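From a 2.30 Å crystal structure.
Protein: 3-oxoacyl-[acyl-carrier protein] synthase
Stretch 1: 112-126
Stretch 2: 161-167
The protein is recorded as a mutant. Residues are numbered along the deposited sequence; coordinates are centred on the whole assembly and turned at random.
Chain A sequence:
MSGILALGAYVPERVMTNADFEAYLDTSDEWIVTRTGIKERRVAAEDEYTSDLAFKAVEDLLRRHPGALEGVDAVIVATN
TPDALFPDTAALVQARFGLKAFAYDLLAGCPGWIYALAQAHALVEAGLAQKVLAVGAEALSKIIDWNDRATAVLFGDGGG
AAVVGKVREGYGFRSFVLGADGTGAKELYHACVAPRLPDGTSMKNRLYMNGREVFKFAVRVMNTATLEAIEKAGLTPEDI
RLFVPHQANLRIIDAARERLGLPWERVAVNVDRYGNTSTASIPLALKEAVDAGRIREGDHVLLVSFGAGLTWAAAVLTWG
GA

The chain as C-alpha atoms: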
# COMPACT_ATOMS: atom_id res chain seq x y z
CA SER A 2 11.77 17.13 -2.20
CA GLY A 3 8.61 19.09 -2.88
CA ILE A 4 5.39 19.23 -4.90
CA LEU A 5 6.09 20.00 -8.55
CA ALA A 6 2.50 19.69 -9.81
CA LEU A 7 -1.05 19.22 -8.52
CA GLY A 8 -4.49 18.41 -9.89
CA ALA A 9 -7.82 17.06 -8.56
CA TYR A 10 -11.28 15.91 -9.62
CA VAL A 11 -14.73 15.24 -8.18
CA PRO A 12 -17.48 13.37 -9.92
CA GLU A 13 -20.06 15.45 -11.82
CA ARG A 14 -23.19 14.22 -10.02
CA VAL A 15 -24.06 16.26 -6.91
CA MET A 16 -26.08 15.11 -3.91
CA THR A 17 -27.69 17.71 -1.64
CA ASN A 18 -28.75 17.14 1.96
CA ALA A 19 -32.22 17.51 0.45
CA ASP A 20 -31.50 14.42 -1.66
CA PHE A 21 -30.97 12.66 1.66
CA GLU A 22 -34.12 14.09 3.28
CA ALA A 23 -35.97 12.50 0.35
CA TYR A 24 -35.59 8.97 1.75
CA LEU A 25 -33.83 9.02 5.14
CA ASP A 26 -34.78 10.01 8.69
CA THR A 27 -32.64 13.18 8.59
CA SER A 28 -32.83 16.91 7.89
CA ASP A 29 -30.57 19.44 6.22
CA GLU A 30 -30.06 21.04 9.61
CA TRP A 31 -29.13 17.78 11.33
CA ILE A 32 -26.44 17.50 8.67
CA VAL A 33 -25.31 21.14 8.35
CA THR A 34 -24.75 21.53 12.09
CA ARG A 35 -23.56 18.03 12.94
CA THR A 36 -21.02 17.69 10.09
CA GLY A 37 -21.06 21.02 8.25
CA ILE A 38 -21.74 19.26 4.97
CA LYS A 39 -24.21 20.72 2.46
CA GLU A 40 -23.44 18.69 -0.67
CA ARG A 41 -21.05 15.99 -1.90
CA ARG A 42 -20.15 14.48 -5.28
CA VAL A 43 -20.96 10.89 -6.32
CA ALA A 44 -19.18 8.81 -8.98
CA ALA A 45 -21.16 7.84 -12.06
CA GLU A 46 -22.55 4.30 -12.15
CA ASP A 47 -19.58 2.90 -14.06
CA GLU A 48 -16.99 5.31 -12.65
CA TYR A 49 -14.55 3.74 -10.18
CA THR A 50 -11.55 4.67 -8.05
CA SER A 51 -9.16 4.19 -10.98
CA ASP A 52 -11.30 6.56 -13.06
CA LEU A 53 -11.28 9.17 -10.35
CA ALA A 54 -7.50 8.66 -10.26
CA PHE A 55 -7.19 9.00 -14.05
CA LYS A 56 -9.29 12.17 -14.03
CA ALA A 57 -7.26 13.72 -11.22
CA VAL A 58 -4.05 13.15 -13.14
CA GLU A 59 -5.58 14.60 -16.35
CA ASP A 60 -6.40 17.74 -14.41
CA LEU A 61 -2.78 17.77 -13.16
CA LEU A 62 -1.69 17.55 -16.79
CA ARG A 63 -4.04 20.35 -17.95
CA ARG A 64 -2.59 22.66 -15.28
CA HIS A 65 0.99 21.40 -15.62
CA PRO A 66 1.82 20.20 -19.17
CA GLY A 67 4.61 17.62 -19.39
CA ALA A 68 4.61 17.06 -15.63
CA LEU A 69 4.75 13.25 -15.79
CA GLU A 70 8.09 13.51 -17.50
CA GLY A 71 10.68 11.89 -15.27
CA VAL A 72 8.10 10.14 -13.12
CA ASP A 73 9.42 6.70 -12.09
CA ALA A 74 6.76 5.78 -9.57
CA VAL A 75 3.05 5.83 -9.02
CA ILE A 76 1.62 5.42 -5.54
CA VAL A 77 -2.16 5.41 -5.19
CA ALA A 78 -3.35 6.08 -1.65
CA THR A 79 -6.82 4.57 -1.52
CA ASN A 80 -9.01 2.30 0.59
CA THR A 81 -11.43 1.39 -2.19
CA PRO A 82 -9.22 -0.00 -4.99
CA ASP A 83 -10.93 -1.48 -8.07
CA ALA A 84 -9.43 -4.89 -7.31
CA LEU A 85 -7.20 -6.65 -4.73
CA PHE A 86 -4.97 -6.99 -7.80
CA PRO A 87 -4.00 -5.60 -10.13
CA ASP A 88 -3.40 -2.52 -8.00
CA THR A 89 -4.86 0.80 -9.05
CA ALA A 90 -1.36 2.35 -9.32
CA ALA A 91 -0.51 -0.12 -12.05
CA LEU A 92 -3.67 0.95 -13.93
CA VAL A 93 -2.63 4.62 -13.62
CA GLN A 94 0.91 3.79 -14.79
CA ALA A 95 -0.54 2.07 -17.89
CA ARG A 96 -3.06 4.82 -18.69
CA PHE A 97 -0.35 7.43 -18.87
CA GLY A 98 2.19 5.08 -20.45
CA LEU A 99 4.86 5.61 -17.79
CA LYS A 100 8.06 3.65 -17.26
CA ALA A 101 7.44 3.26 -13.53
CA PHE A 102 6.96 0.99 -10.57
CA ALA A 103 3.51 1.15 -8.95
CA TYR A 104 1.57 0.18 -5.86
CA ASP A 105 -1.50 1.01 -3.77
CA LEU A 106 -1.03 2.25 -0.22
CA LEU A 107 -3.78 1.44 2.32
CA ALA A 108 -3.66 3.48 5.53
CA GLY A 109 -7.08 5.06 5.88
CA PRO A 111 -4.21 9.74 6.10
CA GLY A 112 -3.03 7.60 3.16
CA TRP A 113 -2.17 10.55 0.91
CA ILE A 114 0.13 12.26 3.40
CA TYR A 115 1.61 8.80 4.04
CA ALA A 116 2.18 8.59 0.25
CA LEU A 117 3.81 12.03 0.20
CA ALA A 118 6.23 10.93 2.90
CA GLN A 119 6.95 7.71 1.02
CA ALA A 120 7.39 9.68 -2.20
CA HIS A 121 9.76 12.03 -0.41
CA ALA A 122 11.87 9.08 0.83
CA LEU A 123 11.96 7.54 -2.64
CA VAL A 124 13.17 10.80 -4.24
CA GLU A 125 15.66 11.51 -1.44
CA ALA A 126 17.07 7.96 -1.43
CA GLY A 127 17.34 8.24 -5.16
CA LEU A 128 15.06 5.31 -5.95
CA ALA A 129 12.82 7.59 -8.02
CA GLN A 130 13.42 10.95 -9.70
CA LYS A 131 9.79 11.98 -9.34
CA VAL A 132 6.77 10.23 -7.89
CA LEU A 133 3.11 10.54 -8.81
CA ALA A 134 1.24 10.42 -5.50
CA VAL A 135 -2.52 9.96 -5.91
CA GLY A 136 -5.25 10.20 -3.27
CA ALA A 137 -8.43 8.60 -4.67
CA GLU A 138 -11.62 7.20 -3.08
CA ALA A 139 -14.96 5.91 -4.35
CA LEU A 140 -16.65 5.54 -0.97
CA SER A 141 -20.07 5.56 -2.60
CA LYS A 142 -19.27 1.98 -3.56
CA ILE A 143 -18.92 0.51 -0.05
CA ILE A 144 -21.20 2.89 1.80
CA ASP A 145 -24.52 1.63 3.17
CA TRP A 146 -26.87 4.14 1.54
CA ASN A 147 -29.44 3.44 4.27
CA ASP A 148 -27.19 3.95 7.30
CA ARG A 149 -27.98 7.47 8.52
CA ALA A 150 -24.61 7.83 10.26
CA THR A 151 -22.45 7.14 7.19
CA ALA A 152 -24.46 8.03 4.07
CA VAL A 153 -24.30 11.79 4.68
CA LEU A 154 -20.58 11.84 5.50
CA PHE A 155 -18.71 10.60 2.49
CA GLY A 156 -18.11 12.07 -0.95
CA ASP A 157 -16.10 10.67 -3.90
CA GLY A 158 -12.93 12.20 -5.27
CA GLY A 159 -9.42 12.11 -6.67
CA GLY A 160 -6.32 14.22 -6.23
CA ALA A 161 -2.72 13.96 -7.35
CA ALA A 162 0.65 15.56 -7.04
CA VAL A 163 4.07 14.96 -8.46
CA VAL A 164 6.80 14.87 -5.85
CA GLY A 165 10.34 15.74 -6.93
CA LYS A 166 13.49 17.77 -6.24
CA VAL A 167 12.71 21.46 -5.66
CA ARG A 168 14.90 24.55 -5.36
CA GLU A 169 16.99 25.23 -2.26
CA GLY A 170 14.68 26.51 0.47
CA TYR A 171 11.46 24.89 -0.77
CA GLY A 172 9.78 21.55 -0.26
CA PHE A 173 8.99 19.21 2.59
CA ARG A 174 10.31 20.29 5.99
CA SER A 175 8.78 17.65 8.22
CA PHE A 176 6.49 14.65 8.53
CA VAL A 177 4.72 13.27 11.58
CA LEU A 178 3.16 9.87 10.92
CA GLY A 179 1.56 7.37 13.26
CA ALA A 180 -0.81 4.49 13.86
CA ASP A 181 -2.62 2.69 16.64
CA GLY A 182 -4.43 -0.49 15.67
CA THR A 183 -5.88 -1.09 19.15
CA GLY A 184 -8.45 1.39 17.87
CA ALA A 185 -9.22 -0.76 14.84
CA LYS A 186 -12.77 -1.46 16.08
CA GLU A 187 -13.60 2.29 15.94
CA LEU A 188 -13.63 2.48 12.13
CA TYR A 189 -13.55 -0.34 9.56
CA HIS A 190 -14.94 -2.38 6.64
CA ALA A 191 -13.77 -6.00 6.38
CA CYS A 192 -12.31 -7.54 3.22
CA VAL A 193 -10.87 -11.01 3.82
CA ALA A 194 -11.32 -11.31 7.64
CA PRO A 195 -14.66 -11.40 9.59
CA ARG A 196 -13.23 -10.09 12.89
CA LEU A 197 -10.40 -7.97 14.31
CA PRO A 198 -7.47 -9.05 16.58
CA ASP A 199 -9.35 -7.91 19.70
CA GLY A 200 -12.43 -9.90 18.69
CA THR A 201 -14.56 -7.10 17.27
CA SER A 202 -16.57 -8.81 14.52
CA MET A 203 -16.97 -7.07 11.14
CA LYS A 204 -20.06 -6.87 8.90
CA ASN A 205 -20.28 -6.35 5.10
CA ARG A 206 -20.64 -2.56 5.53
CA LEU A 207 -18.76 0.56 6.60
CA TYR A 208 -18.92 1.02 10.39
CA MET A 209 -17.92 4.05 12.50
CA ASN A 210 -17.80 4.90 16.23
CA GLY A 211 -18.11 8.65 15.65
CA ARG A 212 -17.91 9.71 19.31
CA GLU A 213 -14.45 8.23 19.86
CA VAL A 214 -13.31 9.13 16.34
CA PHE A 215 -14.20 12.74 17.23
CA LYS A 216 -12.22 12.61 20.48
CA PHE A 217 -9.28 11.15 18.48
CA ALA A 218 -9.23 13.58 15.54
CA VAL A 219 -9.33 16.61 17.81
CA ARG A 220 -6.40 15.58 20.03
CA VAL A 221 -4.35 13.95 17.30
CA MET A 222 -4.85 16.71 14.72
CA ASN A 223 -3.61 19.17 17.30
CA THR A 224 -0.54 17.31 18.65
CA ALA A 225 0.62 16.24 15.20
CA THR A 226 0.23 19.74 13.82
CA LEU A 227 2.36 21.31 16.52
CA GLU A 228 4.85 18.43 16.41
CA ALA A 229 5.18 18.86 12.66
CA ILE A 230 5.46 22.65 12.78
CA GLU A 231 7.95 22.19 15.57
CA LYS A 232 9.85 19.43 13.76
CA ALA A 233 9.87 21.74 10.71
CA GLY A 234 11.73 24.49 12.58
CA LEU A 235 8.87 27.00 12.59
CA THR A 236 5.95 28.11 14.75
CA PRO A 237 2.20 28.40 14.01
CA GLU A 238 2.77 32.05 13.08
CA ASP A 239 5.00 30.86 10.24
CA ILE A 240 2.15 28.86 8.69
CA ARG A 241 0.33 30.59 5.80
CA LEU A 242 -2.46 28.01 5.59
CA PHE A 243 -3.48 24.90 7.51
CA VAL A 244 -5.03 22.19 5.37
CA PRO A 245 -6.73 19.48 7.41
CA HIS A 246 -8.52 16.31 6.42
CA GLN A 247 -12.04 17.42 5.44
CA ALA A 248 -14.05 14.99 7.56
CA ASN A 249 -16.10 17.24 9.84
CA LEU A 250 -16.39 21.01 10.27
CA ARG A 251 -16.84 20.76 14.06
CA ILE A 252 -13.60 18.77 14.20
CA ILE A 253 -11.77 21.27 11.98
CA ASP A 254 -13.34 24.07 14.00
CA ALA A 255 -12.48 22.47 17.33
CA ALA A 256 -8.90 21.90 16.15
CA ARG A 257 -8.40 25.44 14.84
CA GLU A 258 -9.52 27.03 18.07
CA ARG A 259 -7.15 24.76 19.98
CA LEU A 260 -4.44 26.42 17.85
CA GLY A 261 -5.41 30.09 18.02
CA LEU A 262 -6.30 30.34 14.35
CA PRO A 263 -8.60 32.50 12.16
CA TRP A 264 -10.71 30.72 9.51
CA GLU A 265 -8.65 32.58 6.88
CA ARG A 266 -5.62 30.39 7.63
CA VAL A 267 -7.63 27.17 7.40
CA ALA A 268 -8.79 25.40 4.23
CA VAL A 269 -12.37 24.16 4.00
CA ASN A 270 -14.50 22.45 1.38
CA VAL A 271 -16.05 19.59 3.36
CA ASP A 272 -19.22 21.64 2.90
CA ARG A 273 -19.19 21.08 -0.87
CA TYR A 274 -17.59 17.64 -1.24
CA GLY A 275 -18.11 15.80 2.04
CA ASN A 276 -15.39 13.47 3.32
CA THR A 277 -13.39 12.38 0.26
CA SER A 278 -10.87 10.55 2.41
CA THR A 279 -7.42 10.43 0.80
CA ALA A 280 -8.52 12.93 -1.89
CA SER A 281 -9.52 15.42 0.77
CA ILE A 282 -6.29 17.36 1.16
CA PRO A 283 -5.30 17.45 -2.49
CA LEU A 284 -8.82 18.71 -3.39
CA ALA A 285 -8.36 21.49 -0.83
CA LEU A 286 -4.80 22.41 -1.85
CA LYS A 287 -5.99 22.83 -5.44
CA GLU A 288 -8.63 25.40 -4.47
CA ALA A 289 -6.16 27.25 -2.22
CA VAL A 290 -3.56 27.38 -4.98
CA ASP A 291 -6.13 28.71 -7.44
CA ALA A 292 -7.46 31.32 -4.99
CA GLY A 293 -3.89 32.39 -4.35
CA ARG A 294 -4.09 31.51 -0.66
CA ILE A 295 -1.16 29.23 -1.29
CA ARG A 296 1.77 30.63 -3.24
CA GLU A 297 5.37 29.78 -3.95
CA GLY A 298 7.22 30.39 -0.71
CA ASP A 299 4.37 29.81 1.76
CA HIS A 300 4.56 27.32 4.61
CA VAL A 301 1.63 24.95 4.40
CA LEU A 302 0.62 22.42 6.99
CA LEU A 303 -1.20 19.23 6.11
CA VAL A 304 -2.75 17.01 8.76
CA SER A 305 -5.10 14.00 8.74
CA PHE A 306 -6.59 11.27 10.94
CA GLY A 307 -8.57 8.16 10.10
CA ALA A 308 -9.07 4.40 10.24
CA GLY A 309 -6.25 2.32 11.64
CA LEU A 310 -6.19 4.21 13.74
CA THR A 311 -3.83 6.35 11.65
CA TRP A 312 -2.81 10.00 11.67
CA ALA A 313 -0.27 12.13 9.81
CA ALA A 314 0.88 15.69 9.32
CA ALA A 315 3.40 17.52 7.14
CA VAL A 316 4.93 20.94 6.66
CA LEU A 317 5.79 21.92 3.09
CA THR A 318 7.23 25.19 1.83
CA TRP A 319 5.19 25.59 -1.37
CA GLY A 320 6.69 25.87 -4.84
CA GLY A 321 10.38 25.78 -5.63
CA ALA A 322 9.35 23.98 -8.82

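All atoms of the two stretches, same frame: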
# COMPACT_ATOMS: atom_id res chain seq x y z
N GLY A 112 -3.81 8.22 4.21
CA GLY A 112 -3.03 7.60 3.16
C GLY A 112 -2.25 8.49 2.20
O GLY A 112 -1.13 8.14 1.79
N TRP A 113 -2.83 9.64 1.84
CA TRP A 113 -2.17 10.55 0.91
C TRP A 113 -0.93 11.21 1.48
O TRP A 113 0.09 11.35 0.78
CB TRP A 113 -3.15 11.63 0.43
CG TRP A 113 -2.63 12.35 -0.78
CD1 TRP A 113 -2.46 11.84 -2.02
CD2 TRP A 113 -2.22 13.73 -0.86
NE1 TRP A 113 -1.98 12.80 -2.87
CE2 TRP A 113 -1.83 13.97 -2.19
CE3 TRP A 113 -2.15 14.78 0.07
CZ2 TRP A 113 -1.37 15.22 -2.62
CZ3 TRP A 113 -1.70 16.02 -0.36
CH2 TRP A 113 -1.32 16.23 -1.70
N ILE A 114 -1.02 11.64 2.74
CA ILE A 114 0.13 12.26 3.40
C ILE A 114 1.19 11.17 3.59
O ILE A 114 2.40 11.44 3.48
CB ILE A 114 -0.24 12.85 4.76
CG1 ILE A 114 -1.33 13.91 4.59
CG2 ILE A 114 0.97 13.50 5.38
CD1 ILE A 114 -1.76 14.55 5.91
N TYR A 115 0.73 9.96 3.89
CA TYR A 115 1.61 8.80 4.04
C TYR A 115 2.34 8.64 2.69
O TYR A 115 3.56 8.48 2.64
CB TYR A 115 0.79 7.55 4.33
CG TYR A 115 0.78 7.14 5.78
CD1 TYR A 115 0.40 8.05 6.78
CD2 TYR A 115 1.18 5.86 6.16
CE1 TYR A 115 0.42 7.68 8.12
CE2 TYR A 115 1.20 5.49 7.51
CZ TYR A 115 0.82 6.40 8.48
OH TYR A 115 0.82 6.03 9.80
N ALA A 116 1.58 8.72 1.59
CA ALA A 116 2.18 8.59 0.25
C ALA A 116 3.18 9.70 -0.06
O ALA A 116 4.17 9.48 -0.76
CB ALA A 116 1.08 8.57 -0.81
N LEU A 117 2.92 10.90 0.44
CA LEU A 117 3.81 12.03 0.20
C LEU A 117 5.13 11.76 0.90
O LEU A 117 6.20 12.01 0.35
CB LEU A 117 3.19 13.36 0.70
CG LEU A 117 1.96 13.90 -0.04
CD1 LEU A 117 1.43 15.15 0.65
CD2 LEU A 117 2.32 14.21 -1.50
N ALA A 118 5.04 11.24 2.13
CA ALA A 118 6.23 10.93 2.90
C ALA A 118 7.00 9.83 2.18
O ALA A 118 8.22 9.92 2.01
CB ALA A 118 5.85 10.48 4.30
N GLN A 119 6.29 8.80 1.75
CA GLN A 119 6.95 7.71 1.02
C GLN A 119 7.58 8.20 -0.28
O GLN A 119 8.67 7.76 -0.67
CB GLN A 119 5.95 6.59 0.72
CG GLN A 119 6.04 5.42 1.70
CD GLN A 119 7.35 4.63 1.61
OE1 GLN A 119 7.63 3.82 2.48
NE2 GLN A 119 8.15 4.86 0.55
N ALA A 120 6.89 9.12 -0.95
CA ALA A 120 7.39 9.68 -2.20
C ALA A 120 8.66 10.45 -1.91
O ALA A 120 9.66 10.32 -2.63
CB ALA A 120 6.37 10.57 -2.81
N HIS A 121 8.62 11.24 -0.85
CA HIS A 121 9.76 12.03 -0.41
C HIS A 121 10.98 11.10 -0.22
O HIS A 121 12.07 11.36 -0.76
CB HIS A 121 9.42 12.73 0.90
CG HIS A 121 10.60 13.37 1.58
ND1 HIS A 121 11.18 14.54 1.12
CD2 HIS A 121 11.32 12.99 2.66
CE1 HIS A 121 12.21 14.85 1.89
NE2 HIS A 121 12.32 13.93 2.84
N ALA A 122 10.80 10.03 0.55
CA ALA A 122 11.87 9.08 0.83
C ALA A 122 12.44 8.50 -0.45
O ALA A 122 13.66 8.42 -0.62
CB ALA A 122 11.36 7.97 1.71
N LEU A 123 11.55 8.09 -1.36
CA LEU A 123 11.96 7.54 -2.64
C LEU A 123 12.84 8.53 -3.43
O LEU A 123 13.89 8.16 -3.95
CB LEU A 123 10.74 7.19 -3.50
CG LEU A 123 9.82 6.07 -3.03
CD1 LEU A 123 8.70 5.85 -4.07
CD2 LEU A 123 10.64 4.78 -2.84
N VAL A 124 12.40 9.78 -3.52
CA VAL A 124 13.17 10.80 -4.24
C VAL A 124 14.52 11.07 -3.54
O VAL A 124 15.56 11.12 -4.19
CB VAL A 124 12.39 12.13 -4.34
CG1 VAL A 124 13.27 13.21 -4.97
CG2 VAL A 124 11.12 11.93 -5.14
N GLU A 125 14.47 11.24 -2.23
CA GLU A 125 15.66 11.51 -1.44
C GLU A 125 16.66 10.36 -1.42
O GLU A 125 17.87 10.62 -1.38
CB GLU A 125 15.27 11.87 -0.00
CG GLU A 125 14.49 13.18 0.12
CD GLU A 125 15.24 14.36 -0.47
OE1 GLU A 125 16.42 14.52 -0.13
OE2 GLU A 125 14.64 15.12 -1.27
N ALA A 126 16.18 9.12 -1.45
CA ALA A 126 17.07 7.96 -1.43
C ALA A 126 17.49 7.66 -2.85
O ALA A 126 18.26 6.73 -3.10
CB ALA A 126 16.39 6.74 -0.82
N ALA A 161 -4.04 14.46 -6.99
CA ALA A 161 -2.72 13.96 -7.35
C ALA A 161 -1.66 15.04 -7.31
O ALA A 161 -1.92 16.23 -7.53
CB ALA A 161 -2.76 13.36 -8.73
N ALA A 162 -0.44 14.62 -7.05
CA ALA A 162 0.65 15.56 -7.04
C ALA A 162 1.90 14.84 -7.50
O ALA A 162 2.01 13.62 -7.37
CB ALA A 162 0.84 16.11 -5.63
N VAL A 163 2.83 15.58 -8.05
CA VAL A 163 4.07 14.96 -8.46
C VAL A 163 5.08 15.42 -7.44
O VAL A 163 5.20 16.62 -7.19
CB VAL A 163 4.51 15.42 -9.86
CG1 VAL A 163 5.95 15.00 -10.12
CG2 VAL A 163 3.59 14.83 -10.90
N VAL A 164 5.79 14.48 -6.82
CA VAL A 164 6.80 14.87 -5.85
C VAL A 164 8.18 14.74 -6.51
O VAL A 164 8.47 13.73 -7.17
CB VAL A 164 6.72 13.98 -4.58
CG1 VAL A 164 7.85 14.31 -3.64
CG2 VAL A 164 5.38 14.21 -3.88
N GLY A 165 9.01 15.76 -6.34
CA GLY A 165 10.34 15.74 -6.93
C GLY A 165 11.29 16.76 -6.30
O GLY A 165 10.90 17.48 -5.37
N LYS A 166 12.53 16.81 -6.78
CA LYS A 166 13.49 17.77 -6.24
C LYS A 166 13.03 19.19 -6.51
O LYS A 166 12.62 19.50 -7.63
CB LYS A 166 14.88 17.57 -6.86
CG LYS A 166 15.57 16.25 -6.53
CD LYS A 166 16.16 16.21 -5.11
CE LYS A 166 17.02 14.97 -4.92
NZ LYS A 166 17.79 14.96 -3.64
N VAL A 167 13.08 20.05 -5.49
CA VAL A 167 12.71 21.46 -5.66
C VAL A 167 13.88 22.35 -5.26
O VAL A 167 14.83 21.91 -4.60
CB VAL A 167 11.47 21.85 -4.82
CG1 VAL A 167 10.23 21.22 -5.40
CG2 VAL A 167 11.65 21.43 -3.37

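Val164 forms the apolar centre of the contact, with 84 Å² of its surface covered by the helix. Its CA-to-CB bond points toward the helix, and three side chains meet it: Ala120 CB lies 3.9 Å from Val164 CB, Leu117 CD2 3.9 Å from Val164 CG2, and Val124 CG2 4.3 Å from Val164 CG1. The methyl of Ala120 suits this position because it lets the backbones come close; the CA atoms of Ala120 and Val164 are 6.4 Å apart. Leu117 starts sideways, but its m,t rotamer carries its end to the strand.

Strand alternation sets the pattern: Ala162 and Val164 point toward the helix, Ala161 and Val163 away. At Ala162 the CA separation is larger, and the long Trp113 side chain (chi1 t) spans it, placing CZ2 3.8 Å from Ala162 CB, which sits at the ring edge, near its plane.

Toward the helix C-terminus, Val124 packs on backbone as well, with CG2 3.8 Å from Val164 O and CG1 4.1 Å from Lys166 N. Beyond it lies the polar edge, where a long salt bridge joins Glu125 OE1 to Lys166 NZ at 3.8 Å. Both side chains leave sideways and converge at their ends. No hydrogen bond crosses the interface; packing dominates its 393 Å² of buried surface.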